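Local coordinates for protein ribonucleoside-diphosphate reductase (Pseudomonas aeruginosa, PDB 5IM3) that probably catalyses the reduction of ribonucleoside diphosphates to deoxyribonucleotides for DNA synthesis, and binds dATP as an allosteric nucleotide, at residues L205-R210 with N797-F802; V213-N218 with G817-V822; Y219-A224 with Q294-G299. All blocks are in the same frame, centred on the assembly; numbering follows the deposited sequence.

Contact 1: residues L205-R210 with N797-F802; sequences LVMTAR and NLSGEF
Arg210, of helix 198-210, lies across the face of Phe802 of segment 797-802 in the barrel-domain region. From Arg210 CB, the next atom CG stands between the backbone N and the carbonyl carbon (chi1 58°), the crowded position, and from there the chain runs extended to NE. Arg210 CG meets the ring 3.7 Å from Phe802 CE2. Arg210 CD follows over the same face as a CH-pi contact, 4.1 Å from the centroid of the Phe802 ring. NE comes next, 3.6 Å from Phe802 CZ and offset toward the rim. Then Arg210 CZ sits over the face, 4.0 Å from the centroid of the Phe802 ring, in a cation-pi stack with the two planes only 11° apart. At the tip, NH1 and NH2 both meet Phe802 CE1, and Arg210 NH2 also reaches Leu798 CD1 at 4.0 Å. Arg210 NH2 gives a straight but weak hydrogen bond to Met207 SD (3.3 Å), which lies at the edge of the guanidinium, in its plane. Met207 O in turn approaches the edge of the phenyl ring, 4.2 Å from Phe802 CE2. The stack joins a helix of the second ATP-cone region to the loop between strands 792-795 and 802-805. The ring face and the weak bond to sulfur would favour the cationic guanidinium, while Lys795 NZ, near Arg210 NH1, would probably work against it.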
loop_
_atom_site.group_PDB
_atom_site.type_symbol
_atom_site.label_atom_id
_atom_site.label_comp_id
_atom_site.label_asym_id
_atom_site.label_seq_id
_atom_site.Cartn_x
_atom_site.Cartn_y
_atom_site.Cartn_z
ATOM N N LEU A 205 -40.383 34.370 -17.745
ATOM C CA LEU A 205 -41.207 34.117 -16.568
ATOM C C LEU A 205 -40.814 32.810 -15.895
ATOM O O LEU A 205 -40.779 32.721 -14.663
ATOM C CB LEU A 205 -42.686 34.088 -16.956
ATOM C CG LEU A 205 -43.516 35.311 -16.566
ATOM C CD1 LEU A 205 -43.025 36.559 -17.281
ATOM C CD2 LEU A 205 -44.983 35.057 -16.866
ATOM N N VAL A 206 -40.516 31.783 -16.690
ATOM C CA VAL A 206 -40.127 30.496 -16.127
ATOM C C VAL A 206 -38.750 30.592 -15.482
ATOM O O VAL A 206 -38.509 30.016 -14.415
ATOM C CB VAL A 206 -40.175 29.408 -17.215
ATOM C CG1 VAL A 206 -39.666 28.074 -16.679
ATOM C CG2 VAL A 206 -41.594 29.260 -17.747
ATOM N N MET A 207 -37.830 31.327 -16.110
ATOM C CA MET A 207 -36.469 31.417 -15.589
ATOM C C MET A 207 -36.456 31.980 -14.173
ATOM O O MET A 207 -35.768 31.455 -13.290
ATOM C CB MET A 207 -35.608 32.277 -16.516
ATOM C CG MET A 207 -35.037 31.529 -17.713
ATOM S SD MET A 207 -33.814 30.294 -17.237
ATOM C CE MET A 207 -33.349 29.635 -18.837
ATOM N N THR A 208 -37.211 33.052 -13.937
ATOM C CA THR A 208 -37.261 33.678 -12.625
ATOM C C THR A 208 -38.350 33.088 -11.736
ATOM O O THR A 208 -38.663 33.666 -10.692
ATOM C CB THR A 208 -37.468 35.191 -12.757
ATOM O OG1 THR A 208 -38.849 35.476 -12.992
ATOM C CG2 THR A 208 -36.633 35.752 -13.904
ATOM N N ALA A 209 -38.932 31.957 -12.127
ATOM C CA ALA A 209 -39.852 31.221 -11.272
ATOM C C ALA A 209 -39.200 30.009 -10.629
ATOM O O ALA A 209 -39.492 29.698 -9.471
ATOM C CB ALA A 209 -41.081 30.776 -12.070
ATOM N N ARG A 210 -38.315 29.317 -11.350
ATOM C CA ARG A 210 -37.599 28.191 -10.766
ATOM C C ARG A 210 -36.407 28.632 -9.927
ATOM O O ARG A 210 -35.925 27.849 -9.103
ATOM C CB ARG A 210 -37.131 27.221 -11.855
ATOM C CG ARG A 210 -36.230 27.822 -12.917
ATOM C CD ARG A 210 -35.550 26.719 -13.719
ATOM N NE ARG A 210 -34.795 27.238 -14.857
ATOM C CZ ARG A 210 -33.896 26.537 -15.542
ATOM N NH1 ARG A 210 -33.625 25.281 -15.204
ATOM N NH2 ARG A 210 -33.258 27.095 -16.563
ATOM N N ASN A 797 -28.059 22.237 -16.221
ATOM C CA ASN A 797 -28.099 21.764 -17.601
ATOM C C ASN A 797 -28.579 22.812 -18.600
ATOM O O ASN A 797 -28.894 22.444 -19.738
ATOM C CB ASN A 797 -28.997 20.515 -17.689
ATOM C CG ASN A 797 -28.817 19.754 -18.993
ATOM O OD1 ASN A 797 -27.750 19.793 -19.607
ATOM N ND2 ASN A 797 -29.865 19.061 -19.423
ATOM N N LEU A 798 -28.643 24.095 -18.240
ATOM C CA LEU A 798 -29.069 25.108 -19.200
ATOM C C LEU A 798 -28.348 26.432 -18.986
ATOM O O LEU A 798 -27.561 26.855 -19.838
ATOM C CB LEU A 798 -30.589 25.308 -19.126
ATOM C CG LEU A 798 -31.440 24.253 -19.845
ATOM C CD1 LEU A 798 -32.925 24.502 -19.618
ATOM C CD2 LEU A 798 -31.137 24.219 -21.342
ATOM N N SER A 799 -28.607 27.097 -17.863
ATOM C CA SER A 799 -28.004 28.400 -17.595
ATOM C C SER A 799 -27.856 28.541 -16.088
ATOM O O SER A 799 -28.853 28.714 -15.381
ATOM C CB SER A 799 -28.854 29.526 -18.176
ATOM O OG SER A 799 -29.255 29.226 -19.502
ATOM N N GLY A 800 -26.620 28.480 -15.604
ATOM C CA GLY A 800 -26.386 28.435 -14.177
ATOM C C GLY A 800 -26.698 27.055 -13.625
ATOM O O GLY A 800 -26.832 26.068 -14.360
ATOM N N GLU A 801 -26.822 26.992 -12.301
ATOM C CA GLU A 801 -27.189 25.759 -11.617
ATOM C C GLU A 801 -28.262 26.076 -10.589
ATOM O O GLU A 801 -28.154 27.064 -9.855
ATOM C CB GLU A 801 -25.971 25.094 -10.954
ATOM C CG GLU A 801 -25.464 25.765 -9.679
ATOM C CD GLU A 801 -24.784 27.093 -9.942
ATOM O OE1 GLU A 801 -23.734 27.349 -9.315
ATOM O OE2 GLU A 801 -25.290 27.872 -10.775
ATOM N N PHE A 802 -29.297 25.242 -10.547
ATOM C CA PHE A 802 -30.449 25.447 -9.678
ATOM C C PHE A 802 -30.500 24.304 -8.676
ATOM O O PHE A 802 -30.573 23.135 -9.068
ATOM C CB PHE A 802 -31.742 25.512 -10.495
ATOM C CG PHE A 802 -31.789 26.657 -11.472
ATOM C CD1 PHE A 802 -30.957 26.678 -12.581
ATOM C CD2 PHE A 802 -32.673 27.707 -11.288
ATOM C CE1 PHE A 802 -31.000 27.728 -13.480
ATOM C CE2 PHE A 802 -32.721 28.760 -12.186
ATOM C CZ PHE A 802 -31.884 28.770 -13.282
#

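Contact 2: residues V213-N218 with G817-V822; sequences VEREPN and GLWDPV
Trp819 meets Arg215 where the loop joining helices 198-210 and 219-239 of the second ATP-cone region reaches the start of helix 821-829, for which Asp820 is the N-cap. One hydrogen bond crosses: Trp819 NE1 donates its N-H to Arg215 O at 2.9 Å, with an N-H...O angle of 166°. The acceptor lies nearly in the indole plane, but the donor stands 37° above the carbonyl plane. The preceding carbonyl, Glu214 O, meets the same indole at its edge, 3.4 Å from Trp819 CZ2.

Van der Waals contacts come from the Arg215 side chain, which is bent at chi2 and chi3. Arg215 NH1 lies over one face of the indole, 3.4 Å from Trp819 CE2, with guanidinium and ring planes 59° apart. The 3.0 Å between Arg215 NH1 and Trp819 NE1 is not a bond, since both atoms are donors.

Salt bridges flank the contact: Glu214 pairs with Lys828 and also bonds Thr803, Asp820 pairs with Arg839, and Glu216 with Lys814. Thus acidic groups of both segments are tied to basic partners of the barrel-domain region.

Capping bonds order the two backbones. Asp820 OD1 accepts from Met823 N, Gly817 ends the previous helix in a Schellman motif, and Glu216 OE2 weakly takes Asn218 N. Pro821, the first residue of helix 821-829, packs on Leu58 of the second subunit and also touches the guanidinium: Arg215 NH2 lies 3.4 Å from Pro821 CD.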
loop_
_atom_site.group_PDB
_atom_site.type_symbol
_atom_site.label_atom_id
_atom_site.label_comp_id
_atom_site.label_asym_id
_atom_site.label_seq_id
_atom_site.Cartn_x
_atom_site.Cartn_y
_atom_site.Cartn_z
ATOM N N VAL A 213 -37.541 28.251 -6.235
ATOM C CA VAL A 213 -37.833 26.989 -5.565
ATOM C C VAL A 213 -36.825 26.704 -4.459
ATOM O O VAL A 213 -37.128 25.944 -3.532
ATOM C CB VAL A 213 -37.870 25.814 -6.567
ATOM C CG1 VAL A 213 -38.789 26.136 -7.738
ATOM C CG2 VAL A 213 -36.470 25.457 -7.058
ATOM N N GLU A 214 -35.629 27.294 -4.533
ATOM C CA GLU A 214 -34.614 27.048 -3.514
ATOM C C GLU A 214 -35.083 27.523 -2.144
ATOM O O GLU A 214 -34.830 26.860 -1.130
ATOM C CB GLU A 214 -33.305 27.737 -3.902
ATOM C CG GLU A 214 -32.133 27.409 -2.986
ATOM C CD GLU A 214 -30.826 28.010 -3.469
ATOM O OE1 GLU A 214 -30.370 29.005 -2.869
ATOM O OE2 GLU A 214 -30.259 27.492 -4.454
ATOM N N ARG A 215 -35.767 28.666 -2.091
ATOM C CA ARG A 215 -36.260 29.200 -0.829
ATOM C C ARG A 215 -37.697 28.795 -0.530
ATOM O O ARG A 215 -38.133 28.921 0.620
ATOM C CB ARG A 215 -36.159 30.730 -0.825
ATOM C CG ARG A 215 -34.738 31.266 -0.976
ATOM C CD ARG A 215 -33.846 30.934 0.225
ATOM N NE ARG A 215 -34.117 31.777 1.393
ATOM C CZ ARG A 215 -34.720 31.372 2.510
ATOM N NH1 ARG A 215 -35.138 30.119 2.648
ATOM N NH2 ARG A 215 -34.906 32.230 3.505
ATOM N N GLU A 216 -38.436 28.310 -1.525
ATOM C CA GLU A 216 -39.808 27.869 -1.303
ATOM C C GLU A 216 -40.201 26.853 -2.371
ATOM O O GLU A 216 -40.399 27.223 -3.536
ATOM C CB GLU A 216 -40.765 29.061 -1.311
ATOM C CG GLU A 216 -42.241 28.679 -1.311
ATOM C CD GLU A 216 -42.610 27.793 -0.140
ATOM O OE1 GLU A 216 -41.991 27.953 0.930
ATOM O OE2 GLU A 216 -43.507 26.936 -0.293
ATOM N N PRO A 217 -40.341 25.572 -2.018
ATOM C CA PRO A 217 -40.567 24.555 -3.057
ATOM C C PRO A 217 -41.847 24.763 -3.846
ATOM O O PRO A 217 -41.904 24.382 -5.022
ATOM C CB PRO A 217 -40.596 23.243 -2.260
ATOM C CG PRO A 217 -41.012 23.641 -0.893
ATOM C CD PRO A 217 -40.395 24.991 -0.664
ATOM N N ASN A 218 -42.875 25.367 -3.245
ATOM C CA ASN A 218 -44.148 25.527 -3.939
ATOM C C ASN A 218 -44.006 26.298 -5.244
ATOM O O ASN A 218 -44.908 26.232 -6.088
ATOM C CB ASN A 218 -45.162 26.222 -3.032
ATOM C CG ASN A 218 -45.743 25.288 -1.990
ATOM O OD1 ASN A 218 -45.941 24.102 -2.247
ATOM N ND2 ASN A 218 -46.018 25.818 -0.806
ATOM N N GLY A 817 -39.328 26.776 12.772
ATOM C CA GLY A 817 -38.724 28.083 12.604
ATOM C C GLY A 817 -37.265 28.040 12.219
ATOM O O GLY A 817 -36.538 29.004 12.473
ATOM N N LEU A 818 -36.814 26.943 11.603
ATOM C CA LEU A 818 -35.410 26.732 11.273
ATOM C C LEU A 818 -35.137 26.830 9.774
ATOM O O LEU A 818 -34.117 26.319 9.301
ATOM C CB LEU A 818 -34.943 25.370 11.794
ATOM C CG LEU A 818 -34.951 25.147 13.310
ATOM C CD1 LEU A 818 -34.678 23.679 13.626
ATOM C CD2 LEU A 818 -33.932 26.040 14.000
ATOM N N TRP A 819 -36.024 27.471 9.015
ATOM C CA TRP A 819 -35.831 27.661 7.580
ATOM C C TRP A 819 -35.428 29.111 7.337
ATOM O O TRP A 819 -36.258 30.021 7.434
ATOM C CB TRP A 819 -37.096 27.298 6.805
ATOM C CG TRP A 819 -36.920 27.358 5.311
ATOM C CD1 TRP A 819 -37.568 28.188 4.443
ATOM C CD2 TRP A 819 -36.030 26.561 4.513
ATOM N NE1 TRP A 819 -37.144 27.955 3.157
ATOM C CE2 TRP A 819 -36.200 26.963 3.172
ATOM C CE3 TRP A 819 -35.110 25.547 4.802
ATOM C CZ2 TRP A 819 -35.485 26.385 2.123
ATOM C CZ3 TRP A 819 -34.401 24.975 3.754
ATOM C CH2 TRP A 819 -34.594 25.397 2.434
ATOM N N ASP A 820 -34.154 29.321 7.024
ATOM C CA ASP A 820 -33.604 30.658 6.847
ATOM C C ASP A 820 -32.361 30.547 5.977
ATOM O O ASP A 820 -31.906 29.435 5.670
ATOM C CB ASP A 820 -33.280 31.314 8.203
ATOM C CG ASP A 820 -32.630 30.355 9.178
ATOM O OD1 ASP A 820 -31.704 29.623 8.774
ATOM O OD2 ASP A 820 -33.046 30.340 10.354
ATOM N N PRO A 821 -31.798 31.678 5.540
ATOM C CA PRO A 821 -30.622 31.612 4.654
ATOM C C PRO A 821 -29.459 30.794 5.196
ATOM O O PRO A 821 -28.833 30.058 4.422
ATOM C CB PRO A 821 -30.249 33.089 4.484
ATOM C CG PRO A 821 -31.548 33.798 4.579
ATOM C CD PRO A 821 -32.363 33.039 5.594
ATOM N N VAL A 822 -29.139 30.892 6.489
ATOM C CA VAL A 822 -27.990 30.150 7.006
ATOM C C VAL A 822 -28.242 28.650 6.912
ATOM O O VAL A 822 -27.332 27.876 6.594
ATOM C CB VAL A 822 -27.657 30.583 8.448
ATOM C CG1 VAL A 822 -27.292 32.062 8.494
ATOM C CG2 VAL A 822 -28.811 30.289 9.385
#

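Contact 3: residues Y219-A224 with Q294-G299; sequences YSYVTA and QFTYLG
Ser220 OG is anti to its backbone N (chi1 174°), a setting that carries it to Tyr297 N, while Tyr297 CG is likewise anti to N (chi1 -177°), which puts Tyr297 CG on the Thr223 side, 3.7 Å from Thr223 CG2. The contact sets the first turns of helix 219-239 against the N-terminus of helix 297-307, where Thr296 is the N-cap: Thr296 OG1 accepts from Gly299 N at 3.1 Å. Tyr297 N, in the first turn, is served from the other helix, giving a nearly straight hydrogen bond to Ser220 OG (3.2 Å, 171°). Two separate side-chain oxygens, one from each segment, thus take backbone N-H groups at this helix start.

Next to this polar link, Thr223 lays its methyl CG2 over one face of the Tyr297 ring, 3.8 Å from the centroid, as a CH-pi contact. Thr223 OG1 donates to Tyr219 O, which also accepts from Thr223 N; this holds the methyl in place. Ala224 CB fits against the backbone before the helix, 3.3 Å from Phe295 O and also close to Phe295 CB. The Phe295 ring makes an edge-to-face pair with Phe351, in the all-alpha region.

The ATP-cone and all-alpha regions are thereby joined between helix 219-239 and the turn and first residues of helix 297-307. Tyr221 meets the backbone Gln294 O with its ring edge, and Tyr221 CE1 lies 3.8 Å from Thr296 CG2.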
loop_
_atom_site.group_PDB
_atom_site.type_symbol
_atom_site.label_atom_id
_atom_site.label_comp_id
_atom_site.label_asym_id
_atom_site.label_seq_id
_atom_site.Cartn_x
_atom_site.Cartn_y
_atom_site.Cartn_z
ATOM N N TYR A 219 -42.902 27.019 -5.439
ATOM C CA TYR A 219 -42.670 27.668 -6.724
ATOM C C TYR A 219 -42.487 26.665 -7.853
ATOM O O TYR A 219 -42.670 27.028 -9.020
ATOM C CB TYR A 219 -41.453 28.586 -6.641
ATOM C CG TYR A 219 -41.751 29.891 -5.947
ATOM C CD1 TYR A 219 -42.492 30.877 -6.579
ATOM C CD2 TYR A 219 -41.303 30.134 -4.659
ATOM C CE1 TYR A 219 -42.774 32.070 -5.945
ATOM C CE2 TYR A 219 -41.580 31.325 -4.021
ATOM C CZ TYR A 219 -42.316 32.289 -4.671
ATOM O OH TYR A 219 -42.602 33.477 -4.049
ATOM N N SER A 220 -42.123 25.419 -7.539
ATOM C CA SER A 220 -42.062 24.393 -8.573
ATOM C C SER A 220 -43.409 24.245 -9.266
ATOM O O SER A 220 -43.476 24.151 -10.498
ATOM C CB SER A 220 -41.614 23.061 -7.969
ATOM O OG SER A 220 -41.674 22.020 -8.931
ATOM N N TYR A 221 -44.496 24.226 -8.492
ATOM C CA TYR A 221 -45.825 24.209 -9.095
ATOM C C TYR A 221 -46.065 25.473 -9.907
ATOM O O TYR A 221 -46.617 25.417 -11.012
ATOM C CB TYR A 221 -46.896 24.060 -8.016
ATOM C CG TYR A 221 -46.737 22.840 -7.137
ATOM C CD1 TYR A 221 -47.029 21.569 -7.616
ATOM C CD2 TYR A 221 -46.308 22.962 -5.822
ATOM C CE1 TYR A 221 -46.889 20.453 -6.813
ATOM C CE2 TYR A 221 -46.165 21.853 -5.011
ATOM C CZ TYR A 221 -46.457 20.602 -5.511
ATOM O OH TYR A 221 -46.316 19.497 -4.704
ATOM N N VAL A 222 -45.651 26.627 -9.375
ATOM C CA VAL A 222 -45.811 27.885 -10.098
ATOM C C VAL A 222 -45.025 27.850 -11.399
ATOM O O VAL A 222 -45.493 28.327 -12.440
ATOM C CB VAL A 222 -45.376 29.070 -9.215
ATOM C CG1 VAL A 222 -45.556 30.388 -9.961
ATOM C CG2 VAL A 222 -46.149 29.080 -7.901
ATOM N N THR A 223 -43.812 27.298 -11.358
ATOM C CA THR A 223 -42.990 27.225 -12.560
ATOM C C THR A 223 -43.663 26.376 -13.632
ATOM O O THR A 223 -43.670 26.745 -14.812
ATOM C CB THR A 223 -41.612 26.661 -12.214
ATOM O OG1 THR A 223 -41.053 27.395 -11.118
ATOM C CG2 THR A 223 -40.678 26.760 -13.407
ATOM N N ALA A 224 -44.240 25.238 -13.238
ATOM C CA ALA A 224 -44.914 24.375 -14.204
ATOM C C ALA A 224 -46.143 25.056 -14.790
ATOM O O ALA A 224 -46.401 24.957 -15.996
ATOM C CB ALA A 224 -45.302 23.053 -13.543
ATOM N N GLN A 294 -51.604 20.336 -10.654
ATOM C CA GLN A 294 -50.908 19.367 -9.816
ATOM C C GLN A 294 -49.439 19.212 -10.185
ATOM O O GLN A 294 -48.665 18.695 -9.374
ATOM C CB GLN A 294 -51.590 17.998 -9.915
ATOM C CG GLN A 294 -53.069 18.003 -9.564
ATOM C CD GLN A 294 -53.760 16.706 -9.934
ATOM O OE1 GLN A 294 -53.161 15.822 -10.551
ATOM N NE2 GLN A 294 -55.029 16.586 -9.563
ATOM N N PHE A 295 -49.040 19.657 -11.371
ATOM C CA PHE A 295 -47.744 19.292 -11.926
ATOM C C PHE A 295 -46.604 20.046 -11.257
ATOM O O PHE A 295 -46.665 21.268 -11.083
ATOM C CB PHE A 295 -47.714 19.561 -13.429
ATOM C CG PHE A 295 -48.360 18.488 -14.249
ATOM C CD1 PHE A 295 -47.764 17.246 -14.376
ATOM C CD2 PHE A 295 -49.557 18.724 -14.903
ATOM C CE1 PHE A 295 -48.352 16.255 -15.132
ATOM C CE2 PHE A 295 -50.150 17.737 -15.660
ATOM C CZ PHE A 295 -49.549 16.501 -15.775
ATOM N N THR A 296 -45.565 19.306 -10.886
ATOM C CA THR A 296 -44.268 19.891 -10.603
ATOM C C THR A 296 -43.564 20.226 -11.915
ATOM O O THR A 296 -43.912 19.714 -12.985
ATOM C CB THR A 296 -43.407 18.930 -9.784
ATOM O OG1 THR A 296 -43.143 17.750 -10.557
ATOM C CG2 THR A 296 -44.115 18.537 -8.498
ATOM N N TYR A 297 -42.564 21.103 -11.825
ATOM C CA TYR A 297 -41.822 21.495 -13.019
ATOM C C TYR A 297 -41.144 20.290 -13.660
ATOM O O TYR A 297 -41.147 20.144 -14.890
ATOM C CB TYR A 297 -40.798 22.570 -12.661
ATOM C CG TYR A 297 -40.019 23.103 -13.839
ATOM C CD1 TYR A 297 -40.672 23.591 -14.964
ATOM C CD2 TYR A 297 -38.631 23.139 -13.819
ATOM C CE1 TYR A 297 -39.964 24.087 -16.043
ATOM C CE2 TYR A 297 -37.914 23.635 -14.892
ATOM C CZ TYR A 297 -38.586 24.108 -16.001
ATOM O OH TYR A 297 -37.880 24.603 -17.072
ATOM N N LEU A 298 -40.572 19.405 -12.843
ATOM C CA LEU A 298 -39.901 18.230 -13.383
ATOM C C LEU A 298 -40.897 17.267 -14.012
ATOM O O LEU A 298 -40.611 16.656 -15.048
ATOM C CB LEU A 298 -39.104 17.536 -12.282
ATOM C CG LEU A 298 -38.374 16.255 -12.690
ATOM C CD1 LEU A 298 -37.358 16.539 -13.787
ATOM C CD2 LEU A 298 -37.699 15.616 -11.487
ATOM N N GLY A 299 -42.074 17.115 -13.401
ATOM C CA GLY A 299 -43.060 16.195 -13.944
ATOM C C GLY A 299 -43.569 16.623 -15.308
ATOM O O GLY A 299 -43.716 15.797 -16.213
#

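In the fold
The three contacts take consecutive pieces of two successive helices of the second ATP-cone region and the loop between them: helix 198-210 in contact 1, the loop in contact 2, helix 219-239 in contact 3. Contacts 1 and 2 reach the barrel-domain region, contact 3 the all-alpha region. Thr223 ties contacts 1 and 3, whose centres are about 13 Å apart: Thr223 OG1 lies 3.2 Å from Ala209 O. Val213 CG1 approaches Ser220 N at 3.4 Å, linking contacts 2 and 3 over about 17 Å between centres. Contacts 1 and 2, their centres also about 17 Å apart, adjoin only in sequence. All three lie away from the dATP-binding sites, as interfaces between regions.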